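PDB 6OTV: putative isomerase YbhH from Escherichia coli, which is assigned to the PrpF family and probably acts as an isomerase, although its substrate and reaction have not been established. Local coordinates for residues D44-G49 with V80-Q85; A61-S66 with N107-A112; A147-V152 with V335-R340; N165-K170 with I192-P197. All coordinates share one frame; numbering follows the deposited sequence. Where two conformers were deposited one is given.

Contact 1: D44-G49 with V80-Q85. With PO4 (phosphate ion), chain J.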
loop_
_atom_site.group_PDB
_atom_site.type_symbol
_atom_site.label_atom_id
_atom_site.label_comp_id
_atom_site.label_asym_id
_atom_site.label_seq_id
_atom_site.Cartn_x
_atom_site.Cartn_y
_atom_site.Cartn_z
ATOM N N ASP A 44 27.120 -16.807 -26.627
ATOM C CA ASP A 44 25.899 -17.599 -26.754
ATOM C C ASP A 44 25.669 -18.489 -25.541
ATOM O O ASP A 44 24.519 -18.727 -25.155
ATOM C CB ASP A 44 25.947 -18.448 -28.027
ATOM C CG ASP A 44 25.787 -17.623 -29.293
ATOM O OD1 ASP A 44 25.597 -16.393 -29.188
ATOM O OD2 ASP A 44 25.851 -18.210 -30.395
ATOM N N LEU A 45 26.738 -18.987 -24.928
ATOM C CA LEU A 45 26.630 -19.817 -23.738
ATOM C C LEU A 45 26.889 -19.036 -22.458
ATOM O O LEU A 45 26.752 -19.600 -21.366
ATOM C CB LEU A 45 27.599 -21.001 -23.824
ATOM C CG LEU A 45 27.372 -21.964 -24.991
ATOM C CD1 LEU A 45 28.388 -23.093 -24.961
ATOM C CD2 LEU A 45 25.951 -22.515 -24.969
ATOM N N GLU A 46 27.229 -17.750 -22.570
ATOM C CA GLU A 46 27.701 -16.945 -21.442
ATOM C C GLU A 46 28.819 -17.680 -20.706
ATOM O O GLU A 46 28.794 -17.871 -19.486
ATOM C CB GLU A 46 26.542 -16.566 -20.517
ATOM C CG GLU A 46 25.578 -15.585 -21.186
ATOM C CD GLU A 46 24.366 -15.235 -20.343
ATOM O OE1 GLU A 46 23.738 -16.153 -19.770
ATOM O OE2 GLU A 46 24.032 -14.033 -20.265
ATOM N N ILE A 47 29.821 -18.089 -21.487
ATOM C CA ILE A 47 30.872 -18.977 -21.008
ATOM C C ILE A 47 31.751 -18.319 -19.953
ATOM O O ILE A 47 32.397 -19.021 -19.166
ATOM C CB ILE A 47 31.707 -19.462 -22.213
ATOM C CG1 ILE A 47 32.541 -20.691 -21.853
ATOM C CG2 ILE A 47 32.588 -18.341 -22.750
ATOM C CD1 ILE A 47 31.719 -21.938 -21.666
ATOM N N ASP A 48 31.789 -16.986 -19.901
ATOM C CA ASP A 48 32.663 -16.272 -18.979
ATOM C C ASP A 48 31.891 -15.594 -17.852
ATOM O O ASP A 48 32.401 -14.653 -17.234
ATOM C CB ASP A 48 33.508 -15.246 -19.736
ATOM C CG ASP A 48 34.877 -15.041 -19.107
ATOM O OD1 ASP A 48 35.296 -15.894 -18.295
ATOM O OD2 ASP A 48 35.536 -14.026 -19.419
ATOM N N GLY A 49 30.672 -16.048 -17.574
ATOM C CA GLY A 49 29.896 -15.519 -16.468
ATOM C C GLY A 49 29.069 -16.592 -15.791
ATOM O O GLY A 49 29.285 -17.783 -16.031
ATOM N N VAL A 80 19.691 -9.248 -18.810
ATOM C CA VAL A 80 21.038 -9.186 -19.364
ATOM C C VAL A 80 21.028 -9.987 -20.657
ATOM O O VAL A 80 20.895 -11.216 -20.637
ATOM C CB VAL A 80 22.089 -9.710 -18.376
ATOM C CG1 VAL A 80 23.479 -9.633 -18.984
ATOM C CG2 VAL A 80 22.035 -8.911 -17.081
ATOM N N ILE A 81 21.153 -9.283 -21.784
ATOM C CA ILE A 81 21.060 -9.929 -23.084
ATOM C C ILE A 81 22.212 -10.917 -23.253
ATOM O O ILE A 81 23.326 -10.705 -22.755
ATOM C CB ILE A 81 21.054 -8.869 -24.199
ATOM C CG1 ILE A 81 19.978 -7.821 -23.910
ATOM C CG2 ILE A 81 20.801 -9.504 -25.552
ATOM C CD1 ILE A 81 18.575 -8.407 -23.783
ATOM N N VAL A 82 21.934 -12.019 -23.947
ATOM C CA VAL A 82 22.909 -13.096 -24.089
ATOM C C VAL A 82 23.837 -12.872 -25.278
ATOM O O VAL A 82 25.063 -12.860 -25.126
ATOM C CB VAL A 82 22.196 -14.459 -24.214
ATOM C CG1 VAL A 82 23.207 -15.553 -24.531
ATOM C CG2 VAL A 82 21.433 -14.783 -22.936
ATOM N N HIS A 83 23.278 -12.679 -26.473
ATOM C CA HIS A 83 24.084 -12.652 -27.689
ATOM C C HIS A 83 24.730 -11.297 -27.962
ATOM O O HIS A 83 25.506 -11.186 -28.915
ATOM C CB HIS A 83 23.231 -13.085 -28.885
ATOM C CG HIS A 83 22.654 -14.461 -28.739
ATOM N ND1 HIS A 83 23.428 -15.601 -28.784
ATOM C CD2 HIS A 83 21.381 -14.878 -28.536
ATOM C CE1 HIS A 83 22.657 -16.662 -28.618
ATOM N NE2 HIS A 83 21.411 -16.251 -28.466
ATOM N N GLU A 84 24.440 -10.277 -27.159
ATOM C CA GLU A 84 25.148 -9.007 -27.247
ATOM C C GLU A 84 25.171 -8.348 -25.876
ATOM O O GLU A 84 24.331 -8.622 -25.014
ATOM C CB GLU A 84 24.520 -8.068 -28.284
ATOM C CG GLU A 84 23.044 -7.797 -28.084
ATOM C CD GLU A 84 22.469 -6.937 -29.190
ATOM O OE1 GLU A 84 21.824 -5.913 -28.880
ATOM O OE2 GLU A 84 22.674 -7.283 -30.373
ATOM N N GLN A 85 26.155 -7.470 -25.684
ATOM C CA GLN A 85 26.379 -6.808 -24.399
ATOM C C GLN A 85 25.379 -5.669 -24.256
ATOM O O GLN A 85 25.647 -4.520 -24.608
ATOM C CB GLN A 85 27.819 -6.319 -24.295
ATOM C CG GLN A 85 28.848 -7.448 -24.286
ATOM C CD GLN A 85 30.268 -6.948 -24.105
ATOM O OE1 GLN A 85 30.806 -6.245 -24.960
ATOM N NE2 GLN A 85 30.883 -7.306 -22.984
HETATM P P PO4 J . 19.024 -12.893 -26.067
HETATM O O1 PO4 J . 20.433 -12.848 -26.602
HETATM O O2 PO4 J . 18.470 -14.289 -26.225
HETATM O O3 PO4 J . 19.030 -12.513 -24.605
HETATM O O4 PO4 J . 18.173 -11.910 -26.837
#
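Asp44 and Glu46 meet Val82 and His83 where two loops come together in a chain of the diaminopimelate-epimerase-like fold, as expected for the PrpF family, about 22 Å from the chain centre to the centre of the contact. Segment 44-49 follows helix 28-39 and closes with a type I beta turn from Glu46 to Gly49; segment 80-85 leaves strand 73-80. The cross-segment hydrogen bond is a His-carboxylate pair. Asp44 OD1 sits at the edge of the imidazole, near its plane, 2.3 Å from the donor His83 ND1. That separation is very short and both residues were deposited in two conformers, so its exact length is doubtful. The two flat groups are turned 83° against each other.

Van der Waals contact centres on Val82, whose two methyls diverge to meet oxygens of the other loop. CG1, anti to the backbone N (chi1 173°), reaches Asp44 O at 3.5 Å and also lies above the centre of the His83 ring. CG2 approaches Glu46 OE2 at 3.8 Å. The Glu46 chain runs extended beyond CG and delivers its carboxylate to a buried position. There Ser58 OG bonds OE2 and Gly53 N bonds OE1, which accounts for both oxygens.

A phosphate ion, probably from the crystallisation liquor, supplies the third kind of interaction. Successive backbone amides of segment 80-85 hold it: Val82 N donates to phosphate O3 at 3.0 Å, with a weak second bond to O1. His83 N donates to phosphate O1 at 2.9 Å with a nearly straight N-H...O angle of 163°, and the same O1 lies 3.0 Å from His83 CD2.

Contact 2: A61-S66 with N107-A112. With EDO (1,2-ethanediol), chain L.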
loop_
_atom_site.group_PDB
_atom_site.type_symbol
_atom_site.label_atom_id
_atom_site.label_comp_id
_atom_site.label_asym_id
_atom_site.label_seq_id
_atom_site.Cartn_x
_atom_site.Cartn_y
_atom_site.Cartn_z
ATOM N N ALA A 61 18.137 -9.380 -10.252
ATOM C CA ALA A 61 17.245 -8.684 -9.332
ATOM C C ALA A 61 18.095 -7.870 -8.368
ATOM O O ALA A 61 18.950 -8.426 -7.669
ATOM C CB ALA A 61 16.358 -9.668 -8.567
ATOM N N ILE A 62 17.866 -6.562 -8.332
ATOM C CA ILE A 62 18.600 -5.655 -7.456
ATOM C C ILE A 62 17.662 -5.249 -6.325
ATOM O O ILE A 62 16.646 -4.580 -6.555
ATOM C CB ILE A 62 19.133 -4.434 -8.218
ATOM C CG1 ILE A 62 20.032 -4.890 -9.374
ATOM C CG2 ILE A 62 19.881 -3.503 -7.271
ATOM C CD1 ILE A 62 20.416 -3.776 -10.339
ATOM N N ILE A 63 18.001 -5.652 -5.101
ATOM C CA ILE A 63 17.113 -5.544 -3.948
ATOM C C ILE A 63 17.687 -4.532 -2.965
ATOM O O ILE A 63 18.905 -4.474 -2.753
ATOM C CB ILE A 63 16.916 -6.911 -3.263
ATOM C CG1 ILE A 63 16.677 -8.017 -4.299
ATOM C CG2 ILE A 63 15.778 -6.845 -2.261
ATOM C CD1 ILE A 63 15.480 -7.790 -5.185
ATOM N N SER A 64 16.801 -3.750 -2.350
ATOM C CA SER A 64 17.194 -2.778 -1.338
ATOM C C SER A 64 15.985 -2.471 -0.467
ATOM O O SER A 64 14.847 -2.797 -0.812
ATOM C CB SER A 64 17.734 -1.495 -1.971
ATOM O OG SER A 64 16.684 -0.739 -2.550
ATOM N N ARG A 65 16.247 -1.838 0.673
ATOM C CA ARG A 65 15.158 -1.309 1.481
ATOM C C ARG A 65 14.401 -0.255 0.686
ATOM O O ARG A 65 14.998 0.553 -0.029
ATOM C CB ARG A 65 15.692 -0.717 2.784
ATOM C CG ARG A 65 16.143 -1.761 3.793
ATOM C CD ARG A 65 16.528 -1.123 5.117
ATOM N NE ARG A 65 16.915 -2.121 6.110
ATOM C CZ ARG A 65 18.150 -2.593 6.254
ATOM N NH1 ARG A 65 19.125 -2.159 5.466
ATOM N NH2 ARG A 65 18.408 -3.502 7.185
ATOM N N SER A 66 13.077 -0.273 0.801
ATOM C CA SER A 66 12.252 0.544 -0.077
ATOM C C SER A 66 12.376 2.027 0.253
ATOM O O SER A 66 12.387 2.429 1.421
ATOM C CB SER A 66 10.791 0.122 0.017
ATOM O OG SER A 66 9.996 0.952 -0.811
ATOM N N ASN A 107 18.953 -11.545 4.042
ATOM C CA ASN A 107 19.931 -10.464 4.089
ATOM C C ASN A 107 19.535 -9.355 5.060
ATOM O O ASN A 107 20.077 -8.247 4.983
ATOM C CB ASN A 107 20.157 -9.893 2.687
ATOM C CG ASN A 107 20.841 -10.881 1.758
ATOM O OD1 ASN A 107 22.070 -10.925 1.679
ATOM N ND2 ASN A 107 20.049 -11.681 1.049
ATOM N N GLY A 108 18.595 -9.625 5.965
ATOM C CA GLY A 108 18.276 -8.687 7.026
ATOM C C GLY A 108 17.575 -7.415 6.603
ATOM O O GLY A 108 17.607 -6.431 7.344
ATOM N N LEU A 109 16.941 -7.396 5.431
ATOM C CA LEU A 109 16.175 -6.230 5.012
ATOM C C LEU A 109 14.809 -6.146 5.680
ATOM O O LEU A 109 14.167 -5.092 5.614
ATOM C CB LEU A 109 16.001 -6.232 3.491
ATOM C CG LEU A 109 17.296 -6.249 2.680
ATOM C CD1 LEU A 109 16.988 -6.225 1.197
ATOM C CD2 LEU A 109 18.182 -5.079 3.071
ATOM N N ILE A 110 14.354 -7.224 6.316
ATOM C CA ILE A 110 13.077 -7.237 7.020
ATOM C C ILE A 110 13.119 -8.368 8.039
ATOM O O ILE A 110 13.728 -9.415 7.800
ATOM C CB ILE A 110 11.891 -7.387 6.035
ATOM C CG1 ILE A 110 10.559 -7.432 6.789
ATOM C CG2 ILE A 110 12.068 -8.621 5.155
ATOM C CD1 ILE A 110 9.354 -7.598 5.894
ATOM N N ALA A 111 12.485 -8.140 9.185
ATOM C CA ALA A 111 12.442 -9.149 10.232
ATOM C C ALA A 111 11.466 -10.257 9.861
ATOM O O ALA A 111 10.403 -10.007 9.283
ATOM C CB ALA A 111 12.036 -8.519 11.564
ATOM N N ALA A 112 11.830 -11.489 10.202
ATOM C CA ALA A 112 10.997 -12.646 9.913
ATOM C C ALA A 112 9.971 -12.860 11.017
ATOM O O ALA A 112 10.242 -12.612 12.196
ATOM C CB ALA A 112 11.851 -13.904 9.757
HETATM C C1 EDO L . 20.233 -2.190 1.609
HETATM O O1 EDO L . 19.036 -1.462 1.308
HETATM C C2 EDO L . 20.789 -2.824 0.338
HETATM O O2 EDO L . 21.057 -1.809 -0.636
#
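Arg65 leans across Leu109, and its chain traces the contact atom by atom. Its CB lies 3.7 Å from O1 of a bound 1,2-ethanediol, the oxygen that also accepts a bond from Arg65 N. CG, anti to the carbonyl carbon (chi1 -73°), comes within 4.0 Å of Leu109 CD2. From there the chain is extended as far as NE, which passes 4.1 Å from Leu109 O. At the tip, Leu109 CD2 lies over one face of the guanidinium, offset toward the rim, and is 3.9 Å from NH1. NH2 approaches Gly108 O to 3.0 Å, but the angle is too poor for a hydrogen bond. The other Leu109 methyl, CD1, turns to the strand and packs on Ile63 CG2 at 3.7 Å, the two side chains crossing at about a right angle.

Gly108, with positive phi, is the C-prime residue of the Schellman motif that ends helix 94-106, and Leu109, the next residue, lies against strand 59-65. Arg65 also packs on Glu324 of the second subunit. With no hydrogen bond between the segments, the contact rests mainly on van der Waals packing, with a probable electrostatic attraction between the guanidinium and Gly108 O.

Contact 3: A147-V152 with V335-R340. With EDO (1,2-ethanediol), chain P; EDO (1,2-ethanediol), chain E; EDO (1,2-ethanediol), chain N.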
loop_
_atom_site.group_PDB
_atom_site.type_symbol
_atom_site.label_atom_id
_atom_site.label_comp_id
_atom_site.label_asym_id
_atom_site.label_seq_id
_atom_site.Cartn_x
_atom_site.Cartn_y
_atom_site.Cartn_z
ATOM N N ALA A 147 4.993 -27.878 -3.131
ATOM C CA ALA A 147 4.405 -27.157 -4.249
ATOM C C ALA A 147 5.127 -27.500 -5.547
ATOM O O ALA A 147 6.322 -27.806 -5.561
ATOM C CB ALA A 147 4.454 -25.649 -4.007
ATOM N N ARG A 148 4.383 -27.437 -6.648
ATOM C CA ARG A 148 4.893 -27.824 -7.954
ATOM C C ARG A 148 4.443 -26.807 -8.992
ATOM O O ARG A 148 3.296 -26.357 -8.970
ATOM C CB ARG A 148 4.402 -29.225 -8.336
ATOM C CG ARG A 148 4.977 -29.764 -9.631
ATOM C CD ARG A 148 4.316 -31.082 -10.019
ATOM N NE ARG A 148 4.227 -32.009 -8.892
ATOM C CZ ARG A 148 5.186 -32.862 -8.542
ATOM N NH1 ARG A 148 6.322 -32.911 -9.227
ATOM N NH2 ARG A 148 5.010 -33.667 -7.501
ATOM N N ILE A 149 5.354 -26.447 -9.897
ATOM C CA ILE A 149 5.055 -25.535 -10.994
ATOM C C ILE A 149 5.618 -26.119 -12.281
ATOM O O ILE A 149 6.616 -26.847 -12.271
ATOM C CB ILE A 149 5.623 -24.119 -10.748
ATOM C CG1 ILE A 149 7.138 -24.179 -10.511
ATOM C CG2 ILE A 149 4.911 -23.444 -9.580
ATOM C CD1 ILE A 149 7.792 -22.817 -10.390
ATOM N N ASP A 150 4.967 -25.796 -13.400
ATOM C CA ASP A 150 5.448 -26.246 -14.701
ATOM C C ASP A 150 6.817 -25.652 -15.000
ATOM O O ASP A 150 7.101 -24.501 -14.660
ATOM C CB ASP A 150 4.469 -25.850 -15.806
ATOM C CG ASP A 150 3.189 -26.652 -15.769
ATOM O OD1 ASP A 150 3.139 -27.675 -15.052
ATOM O OD2 ASP A 150 2.227 -26.252 -16.456
ATOM N N GLY A 151 7.666 -26.447 -15.652
ATOM C CA GLY A 151 8.970 -25.999 -16.082
ATOM C C GLY A 151 10.091 -26.220 -15.091
ATOM O O GLY A 151 11.258 -26.005 -15.444
ATOM N N VAL A 152 9.780 -26.632 -13.862
ATOM C CA VAL A 152 10.780 -26.856 -12.829
ATOM C C VAL A 152 10.564 -28.246 -12.246
ATOM O O VAL A 152 9.464 -28.552 -11.772
ATOM C CB VAL A 152 10.721 -25.800 -11.711
ATOM C CG1 VAL A 152 11.906 -25.963 -10.788
ATOM C CG2 VAL A 152 10.687 -24.398 -12.297
ATOM N N VAL A 335 -0.699 -15.340 -7.395
ATOM C CA VAL A 335 -0.116 -16.486 -8.081
ATOM C C VAL A 335 0.816 -17.194 -7.109
ATOM O O VAL A 335 1.468 -16.552 -6.277
ATOM C CB VAL A 335 0.629 -16.050 -9.364
ATOM C CG1 VAL A 335 1.439 -17.197 -9.943
ATOM C CG2 VAL A 335 -0.359 -15.530 -10.401
ATOM N N ILE A 336 0.858 -18.524 -7.192
ATOM C CA ILE A 336 1.802 -19.329 -6.428
ATOM C C ILE A 336 3.016 -19.610 -7.304
ATOM O O ILE A 336 2.876 -20.008 -8.466
ATOM C CB ILE A 336 1.163 -20.641 -5.942
ATOM C CG1 ILE A 336 -0.090 -20.361 -5.103
ATOM C CG2 ILE A 336 2.175 -21.461 -5.142
ATOM C CD1 ILE A 336 0.195 -19.719 -3.763
ATOM N N ARG A 337 4.204 -19.393 -6.753
ATOM C CA ARG A 337 5.452 -19.776 -7.395
ATOM C C ARG A 337 6.283 -20.565 -6.394
ATOM O O ARG A 337 5.859 -20.820 -5.262
ATOM C CB ARG A 337 6.231 -18.551 -7.896
ATOM C CG ARG A 337 5.483 -17.656 -8.876
ATOM C CD ARG A 337 5.660 -18.120 -10.312
ATOM N NE ARG A 337 4.884 -19.320 -10.597
ATOM C CZ ARG A 337 4.987 -20.024 -11.718
ATOM N NH1 ARG A 337 5.841 -19.650 -12.662
ATOM N NH2 ARG A 337 4.239 -21.105 -11.891
ATOM N N THR A 338 7.476 -20.967 -6.819
ATOM C CA THR A 338 8.473 -21.521 -5.917
ATOM C C THR A 338 9.807 -20.857 -6.213
ATOM O O THR A 338 10.026 -20.313 -7.299
ATOM C CB THR A 338 8.613 -23.047 -6.052
ATOM O OG1 THR A 338 9.238 -23.360 -7.304
ATOM C CG2 THR A 338 7.249 -23.735 -5.973
ATOM N N THR A 339 10.701 -20.905 -5.231
ATOM C CA THR A 339 12.026 -20.333 -5.391
ATOM C C THR A 339 13.020 -21.199 -4.631
ATOM O O THR A 339 12.641 -22.016 -3.787
ATOM C CB THR A 339 12.072 -18.873 -4.905
ATOM O OG1 THR A 339 13.333 -18.286 -5.249
ATOM C CG2 THR A 339 11.881 -18.800 -3.397
ATOM N N ARG A 340 14.301 -21.026 -4.948
ATOM C CA ARG A 340 15.341 -21.768 -4.252
ATOM C C ARG A 340 16.651 -21.002 -4.348
ATOM O O ARG A 340 17.004 -20.493 -5.415
ATOM C CB ARG A 340 15.509 -23.178 -4.829
ATOM C CG ARG A 340 16.274 -24.127 -3.920
ATOM C CD ARG A 340 16.413 -25.504 -4.545
ATOM N NE ARG A 340 17.414 -25.528 -5.607
ATOM C CZ ARG A 340 18.719 -25.689 -5.399
ATOM N NH1 ARG A 340 19.184 -25.831 -4.163
ATOM N NH2 ARG A 340 19.558 -25.700 -6.427
HETATM C C1 EDO P . 6.562 -30.400 -12.860
HETATM O O1 EDO P . 7.171 -29.105 -12.838
HETATM C C2 EDO P . 7.496 -31.428 -12.226
HETATM O O2 EDO P . 7.675 -31.145 -10.833
HETATM C C1 EDO E . 9.430 -26.684 -7.214
HETATM O O1 EDO E . 8.910 -25.636 -8.037
HETATM C C2 EDO E . 10.842 -27.003 -7.682
HETATM O O2 EDO E . 11.345 -28.201 -7.082
HETATM C C1 EDO N . 17.846 -25.707 -0.041
HETATM O O1 EDO N . 17.644 -26.071 -1.410
HETATM C C2 EDO N . 18.575 -24.369 0.024
HETATM O O2 EDO N . 18.006 -23.463 -0.931
HETATM O O HOH W 1 5.403 -22.406 -14.582
#
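Ile149 places a methyl over the face of an arginine: its CD1 stands 4.1 Å above the plane of the Arg337 guanidinium, over the centre. This is unexpected from the backbone, because the Arg337 CB points away from segment 147-152. The chain bends at chi2 (-88°) and again at chi3, and brings the group back. Ile149 CG2 adds a contact with Arg337 NH2 at 3.4 Å, the two side chains crossing at about a right angle.

The guanidinium is fixed by its polar edge. Its NE donates to Ile336 O, the carbonyl of the preceding residue, at 3.0 Å and only 3° out of the guanidinium plane. NH2 gives a bond to a water that itself donates to Asp150 O at 2.7 Å, making a water-mediated link between the segments. NH1 is hydrogen-bonded to Asn95 OD1.

Segment 335-340 belongs to the long strand 332-344, which pairs antiparallel with strands 3-11, 158-163 and 315-322. Across it lies the loop between strands 129-135 and 158-163, folded into a type II beta turn from Ile149 to Val152. Gly151 takes the third position, with a positive phi of 91°.

Thr338 and Ile149 slide past each other in opposite directions, with Ile149 CD1 3.5 Å from Thr338 OG1. That hydroxyl is hydrogen-bonded to Arg10 NH1; its partnership with a 1,2-ethanediol is modelled too short to be trusted. Earlier in the loop, two residues before Ile149, Ala147 CB meets Thr338 CG2 at 3.9 Å.

Contact 4: N165-K170 with I192-P197. With EDO (1,2-ethanediol), chain D.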
loop_
_atom_site.group_PDB
_atom_site.type_symbol
_atom_site.label_atom_id
_atom_site.label_comp_id
_atom_site.label_asym_id
_atom_site.label_seq_id
_atom_site.Cartn_x
_atom_site.Cartn_y
_atom_site.Cartn_z
ATOM N N ASN A 165 -1.768 -3.263 -6.971
ATOM C CA ASN A 165 -2.267 -2.127 -7.746
ATOM C C ASN A 165 -2.137 -2.415 -9.241
ATOM O O ASN A 165 -1.569 -1.633 -10.006
ATOM C CB ASN A 165 -1.540 -0.839 -7.354
ATOM C CG ASN A 165 -0.041 -0.918 -7.593
ATOM O OD1 ASN A 165 0.544 -2.001 -7.588
ATOM N ND2 ASN A 165 0.586 0.232 -7.811
ATOM N N ALA A 166 -2.685 -3.555 -9.672
ATOM C CA ALA A 166 -2.587 -3.954 -11.073
ATOM C C ALA A 166 -3.502 -3.131 -11.972
ATOM O O ALA A 166 -3.207 -2.965 -13.161
ATOM C CB ALA A 166 -2.911 -5.442 -11.220
ATOM N N ALA A 167 -4.607 -2.617 -11.434
ATOM C CA ALA A 167 -5.567 -1.865 -12.237
ATOM C C ALA A 167 -4.943 -0.585 -12.782
ATOM O O ALA A 167 -4.495 0.274 -12.015
ATOM C CB ALA A 167 -6.800 -1.537 -11.398
ATOM N N GLY A 168 -4.915 -0.462 -14.109
ATOM C CA GLY A 168 -4.438 0.740 -14.769
ATOM C C GLY A 168 -2.969 1.040 -14.548
ATOM O O GLY A 168 -2.605 2.178 -14.241
ATOM N N THR A 169 -2.111 0.029 -14.712
ATOM C CA THR A 169 -0.689 0.207 -14.432
ATOM C C THR A 169 -0.047 1.240 -15.351
ATOM O O THR A 169 0.868 1.957 -14.931
ATOM C CB THR A 169 0.043 -1.131 -14.557
ATOM O OG1 THR A 169 -0.426 -1.825 -15.720
ATOM C CG2 THR A 169 -0.193 -1.987 -13.324
ATOM N N LYS A 170 -0.502 1.332 -16.601
ATOM C CA LYS A 170 0.036 2.299 -17.544
ATOM C C LYS A 170 -0.966 3.369 -17.947
ATOM O O LYS A 170 -0.551 4.442 -18.398
ATOM C CB LYS A 170 0.542 1.584 -18.807
ATOM C CG LYS A 170 1.404 2.436 -19.728
ATOM C CD LYS A 170 2.828 2.571 -19.211
ATOM C CE LYS A 170 3.709 3.295 -20.221
ATOM N NZ LYS A 170 5.142 3.295 -19.821
ATOM N N ILE A 192 -7.725 -4.034 -22.068
ATOM C CA ILE A 192 -7.735 -4.036 -20.614
ATOM C C ILE A 192 -6.324 -3.757 -20.110
ATOM O O ILE A 192 -5.330 -4.160 -20.722
ATOM C CB ILE A 192 -8.289 -5.368 -20.053
ATOM C CG1 ILE A 192 -8.478 -5.289 -18.537
ATOM C CG2 ILE A 192 -7.383 -6.527 -20.424
ATOM C CD1 ILE A 192 -9.153 -6.511 -17.948
ATOM N N ASP A 193 -6.246 -3.034 -18.995
ATOM C CA ASP A 193 -4.990 -2.644 -18.361
ATOM C C ASP A 193 -5.008 -3.201 -16.939
ATOM O O ASP A 193 -5.444 -2.525 -16.003
ATOM C CB ASP A 193 -4.825 -1.122 -18.380
ATOM C CG ASP A 193 -3.445 -0.670 -17.932
ATOM O OD1 ASP A 193 -2.563 -1.527 -17.715
ATOM O OD2 ASP A 193 -3.244 0.554 -17.799
ATOM N N MET A 194 -4.550 -4.445 -16.786
ATOM C CA MET A 194 -4.452 -5.116 -15.488
ATOM C C MET A 194 -3.054 -5.717 -15.392
ATOM O O MET A 194 -2.770 -6.733 -16.034
ATOM C CB MET A 194 -5.528 -6.186 -15.326
ATOM C CG MET A 194 -6.812 -5.694 -14.675
ATOM S SD MET A 194 -6.603 -5.262 -12.934
ATOM C CE MET A 194 -6.171 -6.849 -12.230
ATOM N N ALA A 195 -2.185 -5.072 -14.607
ATOM C CA ALA A 195 -0.777 -5.441 -14.455
ATOM C C ALA A 195 0.003 -5.261 -15.755
ATOM O O ALA A 195 1.231 -5.133 -15.735
ATOM C CB ALA A 195 -0.637 -6.879 -13.944
ATOM N N MET A 196 -0.696 -5.233 -16.882
ATOM C CA MET A 196 -0.093 -5.062 -18.195
ATOM C C MET A 196 -1.175 -4.629 -19.176
ATOM O O MET A 196 -2.261 -5.222 -19.196
ATOM C CB MET A 196 0.573 -6.360 -18.662
ATOM C CG MET A 196 1.140 -6.312 -20.076
ATOM S SD MET A 196 2.559 -5.205 -20.240
ATOM C CE MET A 196 3.743 -6.019 -19.172
ATOM N N PRO A 197 -0.939 -3.590 -19.975
ATOM C CA PRO A 197 -1.882 -3.257 -21.054
ATOM C C PRO A 197 -1.829 -4.326 -22.136
ATOM O O PRO A 197 -0.778 -4.570 -22.728
ATOM C CB PRO A 197 -1.375 -1.904 -21.570
ATOM C CG PRO A 197 -0.465 -1.387 -20.499
ATOM C CD PRO A 197 0.136 -2.593 -19.855
HETATM C C1 EDO D . -5.692 -3.943 -8.576
HETATM O O1 EDO D . -6.121 -2.726 -7.959
HETATM C C2 EDO D . -5.092 -4.857 -7.514
HETATM O O2 EDO D . -4.242 -5.837 -8.120
#
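The Asp193 carboxylate is the flat group here, with Gly168 CA above one face, 3.6 Å from Asp193 CG, and donors from the same loop at the oxygens. Thr169 OG1 donates to Asp193 OD1 at 2.9 Å, arriving on the syn side but 26° out of the carboxylate plane. Lys170 N donates to OD2 at 3.1 Å through the syn lone pair, and Thr171 N also bonds OD2. The group reaches them because CG is anti to the backbone N (chi1 -171°). Several donors from one loop gather on a single buried side chain, an arrangement that would be expected to stabilise its negative charge.

Backbone pairing runs alongside. Ala195 N donates to Ala166 O at 2.8 Å with an almost straight angle of 176°, and Gly168 N donates to Asp193 O at 2.9 Å. Between these bonds Ala167 and Met194 form a single bridge in antiparallel register. Met194 CA adds a CA-H...O contact to Ala166 O.

Apolar atoms close the flanks. The Met194 chain bends at chi2 and chi3, its SD lying 3.6 Å from Ala167 CA and its CE beside Ala166 CB. At the far end Lys170 CB packs on Pro197 CG at 3.6 Å.

The contact thus pins the loop after strand 158-163 to the connection between strands 187-193 and 197-202. Helix 279-290 packs against that connection, with Ile283 touching Met194 and Ala195, Ser287 touching Met194, and Thr280 touching Met196.

In the fold
Contact 2 is the surface contact of the four and has a neighbour on the second subunit; contacts 1, 3 and 4 are partly buried, with contact 4 nearest the chain centre. Contacts 3 and 4 lie on opposite sides of that centre, their centres 24 Å apart, and 165-170 and 192-197 both fall within the chain loop that contact 3 closes. Strand 158-163 connects them: it pairs with 332-344 and leads into 165-170. Contacts 1 and 2 alternate along the sequence and both reach strand 73-80. Direct backbone hydrogen bonding between segments occurs in contact 4 alone, whereas contact 1 uses a side-chain pair, contact 3 a water and contact 2 mainly van der Waals packing beside a charged guanidinium.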